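Local coordinates for proximal thread matrix protein 1 (Mytilus galloprovincialis, PDB 4CN8) that binds zinc and, as a matrix protein of the proximal mussel byssal thread with two von Willebrand factor type A domains, probably associates with collagen fibres, at residues A[106-111]-A[137-142]; A[200-205]-A[225-230]; A[245-250]-A[433-438]; A[251-256]-A[293-298]; A[255-260]-A[364-369]. One frame throughout, in Å; residues are numbered along the deposited sequence.

How the contacts relate
Contacts 1 and 2 belong to the first von Willebrand factor type A domain and contacts 4 and 5 to the second, while contact 3, only partly buried, staples the two ends of that second domain. Contact 5 is all core: two parallel strands with aliphatic and aromatic side chains. Contact 4 shares I255 and A256 with it, adds the next strand of the same sheet, and runs out to the surface at H252 and D293. Contact 3 touches both through A437 but relies on a disulfide. Near a zinc site, contact 1 joins two loops and is largely polar; contact 2 joins a strand end to a loop, mostly by apolar packing of isoleucines on F227 and L230.

Contact 1: residues A[106-111]-A[137-142]; sequences FSQGVK and GGQTEI
E141 reaches the 106-111 turn with its carboxylate: G109 N donates to E141 OE2 at 3.0 Å, the N-H...O angle being 152° and the donor standing well above the carboxylate plane. E141 CG stands anti to its carbonyl carbon (chi1 -62°) and the chain runs extended beyond it, which carries OE2 to that N-H. E141 N gives a second, weak bond to S107 O at 2.8 Å, and the glutamate's CG lies 3.4 Å from that same S107 O, so backbone and side chain of one residue clasp the turn together. Beside this grip the long arms of Q108 and Q139 cross at about a right angle, Q139 CG lying 3.9 Å from Q108 CB. The position of 137-142 is consistent with the threonine-bearing loop of a metal-ion-dependent adhesion site (MIDAS): T140 packs near S63 and F106 near D61, which bind zinc together with S65 and D174. G137 fits under S107, with G137 CA 3.5 Å from S107 OG; a side chain pointing that way would collide with the serine. At the inner end F106 CE1 meets I142 CG1 at 3.7 Å, while T140 CG2 comes to the edge of the same ring at 3.8 Å. A second shell sets these groups: S107 OG bonds to D62 OD1, E141 OE1 to T144 OG1 in the helix that E141 N-caps, and T140 N to N178 OD1. Were E141 an alanine, G109 N would probably lose its acceptor and T144 OG1 its partner.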
# COMPACT_ATOMS: atom_id res chain seq x y z
N PHE A 106 7.63 -20.65 8.51
CA PHE A 106 6.41 -20.56 9.30
C PHE A 106 5.35 -21.54 8.80
O PHE A 106 5.23 -21.80 7.60
CB PHE A 106 5.87 -19.12 9.27
CG PHE A 106 5.08 -18.80 8.04
CD1 PHE A 106 3.72 -19.03 8.00
CD2 PHE A 106 5.70 -18.29 6.93
CE1 PHE A 106 2.99 -18.76 6.87
CE2 PHE A 106 4.98 -18.01 5.79
CZ PHE A 106 3.62 -18.24 5.76
N SER A 107 4.60 -22.09 9.75
CA SER A 107 3.44 -22.93 9.47
C SER A 107 2.77 -23.26 10.80
O SER A 107 1.88 -22.53 11.25
CB SER A 107 3.85 -24.22 8.73
OG SER A 107 4.82 -24.93 9.46
N GLN A 108 3.19 -24.36 11.41
CA GLN A 108 2.89 -24.62 12.81
C GLN A 108 4.06 -24.08 13.61
O GLN A 108 5.13 -24.70 13.67
CB GLN A 108 2.72 -26.12 13.05
CG GLN A 108 2.43 -26.48 14.49
CD GLN A 108 2.25 -27.96 14.69
OE1 GLN A 108 2.47 -28.76 13.77
NE2 GLN A 108 1.85 -28.35 15.90
N GLY A 109 3.88 -22.92 14.22
CA GLY A 109 4.96 -22.26 14.91
C GLY A 109 5.93 -21.65 13.91
O GLY A 109 5.66 -21.62 12.71
N VAL A 110 7.06 -21.18 14.41
CA VAL A 110 8.02 -20.48 13.57
C VAL A 110 9.44 -20.98 13.83
O VAL A 110 9.82 -21.22 14.98
CB VAL A 110 7.96 -18.96 13.85
CG1 VAL A 110 8.97 -18.22 12.99
CG2 VAL A 110 6.56 -18.43 13.59
N LYS A 111 10.22 -21.12 12.76
CA LYS A 111 11.63 -21.47 12.88
C LYS A 111 12.48 -20.58 11.99
O LYS A 111 12.24 -20.47 10.80
CB LYS A 111 11.86 -22.92 12.47
CG LYS A 111 13.33 -23.34 12.52
CD LYS A 111 13.52 -24.74 11.99
CE LYS A 111 15.00 -25.06 11.81
NZ LYS A 111 15.19 -26.32 11.04
N GLY A 137 4.17 -28.34 8.61
CA GLY A 137 3.29 -28.11 9.74
C GLY A 137 1.83 -28.34 9.39
O GLY A 137 1.41 -28.18 8.24
N GLY A 138 1.05 -28.70 10.41
CA GLY A 138 -0.35 -29.06 10.22
C GLY A 138 -1.28 -27.87 10.28
O GLY A 138 -2.50 -28.01 10.16
N GLN A 139 -0.71 -26.68 10.47
CA GLN A 139 -1.48 -25.45 10.40
C GLN A 139 -0.62 -24.32 9.81
O GLN A 139 0.56 -24.52 9.52
CB GLN A 139 -2.01 -25.08 11.78
CG GLN A 139 -0.94 -24.92 12.81
CD GLN A 139 -1.50 -24.56 14.17
OE1 GLN A 139 -2.71 -24.61 14.39
NE2 GLN A 139 -0.62 -24.20 15.10
N THR A 140 -1.21 -23.15 9.63
CA THR A 140 -0.53 -22.04 8.97
C THR A 140 -0.71 -20.76 9.79
O THR A 140 -1.79 -20.19 9.84
CB THR A 140 -1.09 -21.83 7.55
OG1 THR A 140 -1.09 -23.07 6.83
CG2 THR A 140 -0.26 -20.81 6.78
N GLU A 141 0.37 -20.32 10.44
CA GLU A 141 0.30 -19.17 11.34
C GLU A 141 1.01 -17.94 10.76
O GLU A 141 2.15 -17.64 11.13
CB GLU A 141 0.91 -19.52 12.70
CG GLU A 141 0.19 -20.64 13.45
CD GLU A 141 0.86 -21.01 14.77
OE1 GLU A 141 1.18 -20.10 15.56
OE2 GLU A 141 1.08 -22.22 14.99
N ILE A 142 0.32 -17.23 9.87
CA ILE A 142 0.91 -16.09 9.18
C ILE A 142 1.15 -14.91 10.12
O ILE A 142 2.11 -14.14 9.94
CB ILE A 142 0.05 -15.65 8.00
CG1 ILE A 142 -0.13 -16.82 7.03
CG2 ILE A 142 0.69 -14.47 7.28
CD1 ILE A 142 -0.94 -16.49 5.78

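Contact 2: residues A[200-205]-A[225-230]; sequences IGIGQG and NSFSEL
The CG2 methyl of I202 is the main bump, and it presses into a hollow walled by the F227 ring and the backbone of S226. It sits over one face of the ring, 3.7 Å from the F227 centroid and 14° off the normal, a CH-pi contact shifted toward the rim of the ring. From the other wall S226 C approaches I202 CG2 to 3.6 Å. With CG2 placed anti to the backbone N (CG1 at chi1 -62°), the isoleucine sends one methyl to the ring and leaves its CD1 for L230. L230 CD2 is a smaller bump that rests against two methyls from one side, 4.1 Å from I200 CG2 and 4.2 Å from I202 CD1. Where the strand turns its corner, G203 offers backbone alone, and N225 O comes to 3.3 Å from G203 CA in a CA-H...O contact. The exposed end closes with a weak bond of 3.2 Å from Q204 NE2 to N225 OD1, the amide planes 56° apart. Within the other segment S226 OG donates to E229 OE2, steadying the turn that carries F227. F227 also touches I66 and D69 of helix 64-69 and N73 and M77 of helix 73-86, near the zinc ligand D174. I200 reaches F80 and L230 rests on M172, placing the contact between strands 166-173 and 195-202 and those two helices.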
# COMPACT_ATOMS: atom_id res chain seq x y z
N ILE A 200 3.11 -12.86 -1.50
CA ILE A 200 2.90 -13.73 -2.65
C ILE A 200 1.99 -14.89 -2.27
O ILE A 200 2.21 -15.56 -1.26
CB ILE A 200 4.22 -14.32 -3.15
CG1 ILE A 200 5.24 -13.20 -3.39
CG2 ILE A 200 3.98 -15.13 -4.42
CD1 ILE A 200 6.62 -13.70 -3.73
N GLY A 201 0.96 -15.11 -3.09
CA GLY A 201 0.07 -16.23 -2.90
C GLY A 201 0.19 -17.22 -4.05
O GLY A 201 0.11 -16.83 -5.22
N ILE A 202 0.40 -18.49 -3.72
CA ILE A 202 0.41 -19.56 -4.71
C ILE A 202 -0.81 -20.46 -4.51
O ILE A 202 -1.16 -20.79 -3.38
CB ILE A 202 1.67 -20.43 -4.60
CG1 ILE A 202 2.93 -19.61 -4.86
CG2 ILE A 202 1.61 -21.55 -5.60
CD1 ILE A 202 3.53 -19.00 -3.63
N GLY A 203 -1.45 -20.84 -5.61
CA GLY A 203 -2.57 -21.77 -5.54
C GLY A 203 -3.92 -21.10 -5.47
O GLY A 203 -4.11 -20.03 -6.08
N GLN A 204 -4.86 -21.71 -4.75
CA GLN A 204 -6.20 -21.16 -4.57
C GLN A 204 -6.66 -21.14 -3.10
O GLN A 204 -7.70 -20.57 -2.78
CB GLN A 204 -7.22 -21.95 -5.39
CG GLN A 204 -6.85 -22.13 -6.86
CD GLN A 204 -6.75 -20.82 -7.62
OE1 GLN A 204 -7.30 -19.80 -7.20
NE2 GLN A 204 -6.04 -20.84 -8.74
N GLY A 205 -5.86 -21.74 -2.22
CA GLY A 205 -6.26 -21.95 -0.84
C GLY A 205 -5.98 -20.78 0.09
O GLY A 205 -6.32 -20.84 1.27
N ASN A 225 -0.83 -19.21 -10.08
CA ASN A 225 -1.60 -20.45 -10.00
C ASN A 225 -0.81 -21.60 -9.38
O ASN A 225 -1.33 -22.31 -8.52
CB ASN A 225 -2.12 -20.86 -11.37
CG ASN A 225 -3.37 -20.11 -11.76
OD1 ASN A 225 -4.04 -19.51 -10.91
ND2 ASN A 225 -3.71 -20.14 -13.04
N SER A 226 0.44 -21.76 -9.80
CA SER A 226 1.24 -22.90 -9.34
C SER A 226 2.65 -22.49 -8.94
O SER A 226 3.10 -21.39 -9.22
CB SER A 226 1.32 -23.95 -10.44
OG SER A 226 1.98 -23.44 -11.59
N PHE A 227 3.34 -23.41 -8.28
CA PHE A 227 4.73 -23.20 -7.91
C PHE A 227 5.62 -23.20 -9.14
O PHE A 227 6.67 -22.56 -9.16
CB PHE A 227 5.19 -24.29 -6.94
CG PHE A 227 4.54 -24.19 -5.59
CD1 PHE A 227 3.31 -24.76 -5.35
CD2 PHE A 227 5.17 -23.51 -4.56
CE1 PHE A 227 2.72 -24.67 -4.11
CE2 PHE A 227 4.59 -23.41 -3.31
CZ PHE A 227 3.36 -23.99 -3.08
N SER A 228 5.19 -23.90 -10.18
CA SER A 228 5.93 -23.92 -11.44
C SER A 228 6.01 -22.52 -12.04
O SER A 228 6.89 -22.24 -12.86
CB SER A 228 5.24 -24.86 -12.44
OG SER A 228 5.66 -24.57 -13.76
N GLU A 229 5.10 -21.65 -11.62
CA GLU A 229 4.97 -20.33 -12.23
C GLU A 229 5.52 -19.19 -11.37
O GLU A 229 5.50 -18.04 -11.79
CB GLU A 229 3.51 -20.08 -12.58
CG GLU A 229 2.97 -21.02 -13.63
CD GLU A 229 1.54 -20.73 -14.00
OE1 GLU A 229 1.31 -19.86 -14.87
OE2 GLU A 229 0.63 -21.37 -13.41
N LEU A 230 6.00 -19.52 -10.17
CA LEU A 230 6.59 -18.53 -9.28
C LEU A 230 7.56 -17.60 -10.00
O LEU A 230 7.48 -16.38 -9.86
CB LEU A 230 7.35 -19.22 -8.15
CG LEU A 230 6.74 -19.18 -6.75
CD1 LEU A 230 7.67 -19.90 -5.79
CD2 LEU A 230 6.50 -17.74 -6.29

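Contact 3: residues A[245-250]-A[433-438]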
# COMPACT_ATOMS: atom_id res chain seq x y z
N CYS A 245 10.08 4.34 -0.76
CA CYS A 245 8.99 5.20 -0.34
C CYS A 245 9.48 6.28 0.61
O CYS A 245 10.29 6.04 1.50
CB CYS A 245 7.89 4.37 0.32
SG CYS A 245 6.57 3.95 -0.83
N VAL A 246 8.98 7.49 0.40
CA VAL A 246 9.47 8.65 1.10
C VAL A 246 8.37 9.69 1.30
O VAL A 246 7.54 9.93 0.41
CB VAL A 246 10.66 9.26 0.32
CG1 VAL A 246 10.85 10.73 0.62
CG2 VAL A 246 11.94 8.48 0.64
N VAL A 247 8.37 10.31 2.48
CA VAL A 247 7.45 11.39 2.78
C VAL A 247 8.16 12.71 2.54
O VAL A 247 9.13 13.03 3.22
CB VAL A 247 6.97 11.33 4.24
CG1 VAL A 247 6.02 12.47 4.53
CG2 VAL A 247 6.29 10.00 4.51
N ASP A 248 7.67 13.48 1.57
CA ASP A 248 8.29 14.74 1.20
C ASP A 248 7.25 15.69 0.63
O ASP A 248 6.79 15.53 -0.50
CB ASP A 248 9.40 14.49 0.17
CG ASP A 248 10.09 15.77 -0.26
OD1 ASP A 248 10.08 16.75 0.52
OD2 ASP A 248 10.63 15.79 -1.39
N CYS A 249 6.87 16.70 1.42
CA CYS A 249 5.87 17.67 0.97
C CYS A 249 6.46 18.69 -0.00
O CYS A 249 5.74 19.56 -0.51
CB CYS A 249 5.25 18.38 2.17
SG CYS A 249 4.29 17.29 3.24
N ALA A 250 7.76 18.60 -0.25
CA ALA A 250 8.42 19.48 -1.21
C ALA A 250 8.48 18.83 -2.59
O ALA A 250 8.89 19.46 -3.56
CB ALA A 250 9.82 19.80 -0.74
N VAL A 433 -3.14 12.26 7.14
CA VAL A 433 -3.57 12.32 5.75
C VAL A 433 -2.54 13.06 4.90
O VAL A 433 -2.25 12.65 3.77
CB VAL A 433 -4.93 13.03 5.64
CG1 VAL A 433 -5.19 13.45 4.21
CG2 VAL A 433 -6.04 12.12 6.15
N VAL A 434 -1.98 14.14 5.43
CA VAL A 434 -0.94 14.88 4.74
C VAL A 434 0.30 13.99 4.56
O VAL A 434 0.94 14.01 3.50
CB VAL A 434 -0.54 16.14 5.52
CG1 VAL A 434 0.65 16.81 4.87
CG2 VAL A 434 -1.70 17.09 5.61
N LYS A 435 0.63 13.22 5.59
CA LYS A 435 1.76 12.32 5.54
C LYS A 435 1.66 11.42 4.30
O LYS A 435 2.64 11.18 3.61
CB LYS A 435 1.81 11.48 6.82
CG LYS A 435 3.09 10.68 7.02
CD LYS A 435 3.10 9.93 8.35
CE LYS A 435 3.07 10.91 9.54
NZ LYS A 435 3.13 10.21 10.87
N LEU A 436 0.45 10.94 4.02
CA LEU A 436 0.21 10.04 2.89
C LEU A 436 0.19 10.79 1.57
O LEU A 436 0.70 10.28 0.57
CB LEU A 436 -1.12 9.31 3.07
CG LEU A 436 -1.25 8.39 4.28
CD1 LEU A 436 -2.57 7.64 4.25
CD2 LEU A 436 -0.09 7.42 4.32
N ALA A 437 -0.40 11.98 1.57
CA ALA A 437 -0.45 12.82 0.38
C ALA A 437 0.94 13.27 -0.08
O ALA A 437 1.18 13.46 -1.27
CB ALA A 437 -1.32 14.05 0.64
N CYS A 438 1.84 13.46 0.88
CA CYS A 438 3.21 13.86 0.58
C CYS A 438 4.11 12.66 0.29
O CYS A 438 5.29 12.82 -0.04
CB CYS A 438 3.79 14.66 1.76
SG CYS A 438 3.05 16.29 1.97
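D248 and C438 meet backbone to backbone where strand 245-247 runs out and helix 433-437 ends. D248 N donates to C438 O at 2.9 Å and nearly straight, 171° at the hydrogen, though it comes from above the carbonyl plane. The last helical turn is still wound at this point, C438 N bonding to V434 O. Next to the bond the chain folds through an Asx turn, A250 N donating to D248 OD1 at 3.1 Å. This turn presents C249 to C438, and the pair closes a disulfide of 2.0 Å between C249 SG and C438 SG, with chi3 at 102°. V434 CG1 backs the bridge at 4.0 Å from C249 SG. On the other side of the backbone bond, V247 spreads over the helix end: its CG1 is 3.7 Å from K435 O and its CG2 4.1 Å from K435 CG. A second bridge, C245 to C441, lies just along the chain. Because C249 and C438 are 189 residues apart, the disulfide ties the entry of the second vWA domain to its final helix, a covalent link that, unlike the hydrogen bond beside it, would probably persist unless reduced.

Contact 4: residues A[251-256]-A[293-298]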
# COMPACT_ATOMS: atom_id res chain seq x y z
N GLY A 251 8.05 17.58 -2.67
CA GLY A 251 8.10 16.84 -3.92
C GLY A 251 6.91 17.14 -4.81
O GLY A 251 5.91 17.70 -4.35
N HIS A 252 7.02 16.76 -6.08
CA HIS A 252 5.95 16.99 -7.04
C HIS A 252 4.86 15.92 -6.95
O HIS A 252 5.14 14.72 -6.83
CB HIS A 252 6.51 17.04 -8.45
CG HIS A 252 7.44 18.18 -8.69
ND1 HIS A 252 7.84 18.57 -9.96
CD2 HIS A 252 8.06 19.03 -7.83
CE1 HIS A 252 8.66 19.60 -9.87
NE2 HIS A 252 8.81 19.90 -8.58
N ALA A 253 3.61 16.37 -7.01
CA ALA A 253 2.46 15.48 -6.90
C ALA A 253 1.24 16.05 -7.63
O ALA A 253 1.12 17.26 -7.79
CB ALA A 253 2.13 15.23 -5.46
N ASP A 254 0.35 15.17 -8.07
CA ASP A 254 -0.94 15.56 -8.60
C ASP A 254 -2.02 15.07 -7.65
O ASP A 254 -2.26 13.87 -7.53
CB ASP A 254 -1.16 14.97 -10.00
CG ASP A 254 -0.34 15.67 -11.06
OD1 ASP A 254 -0.02 16.87 -10.87
OD2 ASP A 254 -0.02 15.03 -12.09
N ILE A 255 -2.67 16.00 -6.97
CA ILE A 255 -3.60 15.64 -5.91
C ILE A 255 -5.01 16.08 -6.25
O ILE A 255 -5.28 17.26 -6.45
CB ILE A 255 -3.18 16.25 -4.57
CG1 ILE A 255 -1.87 15.62 -4.12
CG2 ILE A 255 -4.26 16.04 -3.52
CD1 ILE A 255 -1.32 16.20 -2.85
N ALA A 256 -5.91 15.11 -6.29
CA ALA A 256 -7.31 15.36 -6.58
C ALA A 256 -8.14 15.16 -5.33
O ALA A 256 -8.16 14.07 -4.75
CB ALA A 256 -7.80 14.43 -7.67
N ASP A 293 5.49 23.30 -11.63
CA ASP A 293 6.85 23.00 -11.19
C ASP A 293 6.86 22.36 -9.80
O ASP A 293 7.92 22.17 -9.21
CB ASP A 293 7.69 24.27 -11.17
CG ASP A 293 7.77 24.92 -12.53
OD1 ASP A 293 7.93 24.20 -13.54
OD2 ASP A 293 7.65 26.16 -12.59
N GLY A 294 5.68 22.04 -9.28
CA GLY A 294 5.56 21.47 -7.95
C GLY A 294 4.35 20.57 -7.82
O GLY A 294 4.13 19.67 -8.63
N THR A 295 3.56 20.83 -6.78
CA THR A 295 2.37 20.04 -6.53
C THR A 295 1.13 20.74 -7.08
O THR A 295 0.84 21.88 -6.74
CB THR A 295 2.18 19.74 -5.02
OG1 THR A 295 3.22 18.86 -4.58
CG2 THR A 295 0.85 19.07 -4.78
N GLN A 296 0.42 20.03 -7.94
CA GLN A 296 -0.80 20.53 -8.53
C GLN A 296 -2.01 19.95 -7.81
O GLN A 296 -1.92 18.91 -7.17
CB GLN A 296 -0.85 20.17 -10.01
CG GLN A 296 0.25 20.80 -10.83
CD GLN A 296 0.08 20.53 -12.30
OE1 GLN A 296 -0.31 19.43 -12.70
NE2 GLN A 296 0.36 21.53 -13.13
N PHE A 297 -3.14 20.63 -7.92
CA PHE A 297 -4.34 20.25 -7.19
C PHE A 297 -5.57 20.29 -8.07
O PHE A 297 -5.63 21.05 -9.03
CB PHE A 297 -4.55 21.18 -6.00
CG PHE A 297 -3.70 20.84 -4.81
CD1 PHE A 297 -4.12 19.90 -3.89
CD2 PHE A 297 -2.47 21.45 -4.62
CE1 PHE A 297 -3.34 19.59 -2.80
CE2 PHE A 297 -1.69 21.13 -3.54
CZ PHE A 297 -2.12 20.20 -2.63
N ALA A 298 -6.54 19.44 -7.76
CA ALA A 298 -7.83 19.43 -8.45
C ALA A 298 -8.95 19.16 -7.44
O ALA A 298 -8.72 18.60 -6.37
CB ALA A 298 -7.84 18.39 -9.52
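I255 and F297 pair on neighbouring parallel strands of the vWA sheet, 253-260 and 296-302, the first and second strands of a beta-alpha-beta crossover that passes through helix 272-284. The axes of 253-256 and 296-298 lie 4.7 Å apart and 16° from parallel. The packing is tight from here on toward A256 and A298. F297 CG is anti to its carbonyl carbon (chi1 -80°), which sets the ring beside I255: F297 CE1 lies 3.7 Å from I255 CG2, the two side chains running side by side and pointing the same way, with the methyl oblique to the ring. On the opposite face of the sheet A256 and A298 bring their CB atoms to 4.4 Å, and D254 leans beside Q296 while forming a salt bridge to R353. With an alanine in place of F297, I255 CG2 would probably lose its cover and F287 the ring it meets edge-to-face. The earlier end is looser. G294 and T295 form a classic beta bulge, and T295 CG2 still reaches to 4.1 Å from I255 CD1. Farther out, at the solvent-exposed end, G294 CA stands over one face of the H252 imidazole, 3.7 Å from the ring centroid, in a CH-pi contact. Regular bonding to 253-256 starts only with Q296 N to A253 O and continues with I255 N to Q296 O. At the buried end a single carbonyl serves twice: I255 O accepts from A298 N at 2.8 Å and also receives F297 CA at 3.2 Å.

Contact 5: residues A[255-260]-A[364-369]; sequences IAFVFD and VVILLT
F259 lays one face of its ring over L368, whose CB is 3.8 Å from the centroid and 16° off the normal, a CH-pi contact offset toward the rim. At the edge of the same ring, in its plane, I366 O comes to 3.5 Å from F259 CE1. F257 meets I366 obliquely, CE1 to CD1 3.9 Å, and I366 CD1 also touches I255 CG2. This face carries I255, F257, F259, V364, I366 and L368, and helix 272-284 covers the two phenylalanines. On the opposite face the two strands bring only aliphatic side chains, and F302 of strand 296-302 packs against V258 and L367. V258 CG1 meets L367 CD2 at 3.6 Å and V258 CG2 meets V365 CG1 at 3.7 Å, a straddle set by CG1 being anti to the backbone N (chi1 -179°). Five backbone bonds zip the strands, from A256 N to V364 O at 2.9 Å up to D260 N to L368 O. D260 also bonds S262 N and D370 N, and T369 OG1 bonds G371 O. D260 begins a D-x-S-x-S sequence like that of a MIDAS, though no metal site is known here. Two adjacent parallel strands, one ending in D260 and the other in T369, form the centre of the Rossmann-like vWA sheet.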
# COMPACT_ATOMS: atom_id res chain seq x y z
N ILE A 255 -2.67 16.00 -6.97
CA ILE A 255 -3.60 15.64 -5.91
C ILE A 255 -5.01 16.08 -6.25
O ILE A 255 -5.28 17.26 -6.45
CB ILE A 255 -3.18 16.25 -4.57
CG1 ILE A 255 -1.87 15.62 -4.12
CG2 ILE A 255 -4.26 16.04 -3.52
CD1 ILE A 255 -1.32 16.20 -2.85
N ALA A 256 -5.91 15.11 -6.29
CA ALA A 256 -7.31 15.36 -6.58
C ALA A 256 -8.14 15.16 -5.33
O ALA A 256 -8.16 14.07 -4.75
CB ALA A 256 -7.80 14.43 -7.67
N PHE A 257 -8.84 16.20 -4.92
CA PHE A 257 -9.83 16.06 -3.87
C PHE A 257 -11.10 15.57 -4.52
O PHE A 257 -11.54 16.13 -5.51
CB PHE A 257 -10.10 17.39 -3.18
CG PHE A 257 -8.92 17.92 -2.41
CD1 PHE A 257 -8.56 17.36 -1.21
CD2 PHE A 257 -8.20 18.99 -2.88
CE1 PHE A 257 -7.48 17.85 -0.49
CE2 PHE A 257 -7.13 19.49 -2.17
CZ PHE A 257 -6.77 18.92 -0.97
N VAL A 258 -11.65 14.49 -3.98
CA VAL A 258 -12.91 13.96 -4.47
C VAL A 258 -13.88 13.96 -3.29
O VAL A 258 -13.94 13.00 -2.53
CB VAL A 258 -12.73 12.55 -5.08
CG1 VAL A 258 -14.04 12.01 -5.61
CG2 VAL A 258 -11.72 12.61 -6.19
N PHE A 259 -14.62 15.05 -3.14
CA PHE A 259 -15.40 15.29 -1.94
C PHE A 259 -16.91 15.22 -2.14
O PHE A 259 -17.44 15.68 -3.15
CB PHE A 259 -15.04 16.65 -1.34
CG PHE A 259 -13.81 16.63 -0.49
CD1 PHE A 259 -12.82 15.68 -0.69
CD2 PHE A 259 -13.65 17.54 0.53
CE1 PHE A 259 -11.69 15.65 0.10
CE2 PHE A 259 -12.52 17.51 1.33
CZ PHE A 259 -11.55 16.57 1.11
N ASP A 260 -17.58 14.65 -1.15
CA ASP A 260 -19.03 14.62 -1.07
C ASP A 260 -19.60 16.05 -1.10
O ASP A 260 -19.04 16.96 -0.49
CB ASP A 260 -19.39 13.92 0.23
CG ASP A 260 -20.87 13.66 0.39
OD1 ASP A 260 -21.67 14.16 -0.44
OD2 ASP A 260 -21.24 12.96 1.35
N VAL A 364 -2.41 11.12 -6.57
CA VAL A 364 -3.12 10.82 -5.34
C VAL A 364 -4.57 11.31 -5.39
O VAL A 364 -4.85 12.41 -5.87
CB VAL A 364 -2.46 11.52 -4.13
CG1 VAL A 364 -3.01 10.97 -2.85
CG2 VAL A 364 -0.96 11.35 -4.16
N VAL A 365 -5.47 10.48 -4.89
CA VAL A 365 -6.86 10.88 -4.68
C VAL A 365 -7.16 10.89 -3.19
O VAL A 365 -6.89 9.92 -2.48
CB VAL A 365 -7.83 9.90 -5.36
CG1 VAL A 365 -9.26 10.12 -4.87
CG2 VAL A 365 -7.77 10.04 -6.86
N ILE A 366 -7.74 11.99 -2.72
CA ILE A 366 -8.24 12.07 -1.36
C ILE A 366 -9.77 12.10 -1.39
O ILE A 366 -10.37 13.09 -1.81
CB ILE A 366 -7.68 13.30 -0.62
CG1 ILE A 366 -6.15 13.26 -0.67
CG2 ILE A 366 -8.18 13.34 0.82
CD1 ILE A 366 -5.47 14.50 -0.10
N LEU A 367 -10.39 11.00 -0.98
CA LEU A 367 -11.84 10.83 -1.02
C LEU A 367 -12.46 11.14 0.33
O LEU A 367 -11.96 10.68 1.36
CB LEU A 367 -12.16 9.37 -1.41
CG LEU A 367 -13.57 8.86 -1.75
CD1 LEU A 367 -14.53 9.00 -0.59
CD2 LEU A 367 -14.14 9.55 -2.98
N LEU A 368 -13.53 11.91 0.34
CA LEU A 368 -14.27 12.13 1.57
C LEU A 368 -15.77 11.98 1.32
O LEU A 368 -16.31 12.54 0.37
CB LEU A 368 -13.95 13.50 2.15
CG LEU A 368 -14.46 13.77 3.57
CD1 LEU A 368 -13.74 14.96 4.18
CD2 LEU A 368 -15.97 14.02 3.60
N THR A 369 -16.44 11.19 2.16
CA THR A 369 -17.90 11.08 2.10
C THR A 369 -18.52 10.97 3.48
O THR A 369 -17.91 10.43 4.41
CB THR A 369 -18.35 9.87 1.24
OG1 THR A 369 -19.73 9.60 1.49
CG2 THR A 369 -17.54 8.64 1.59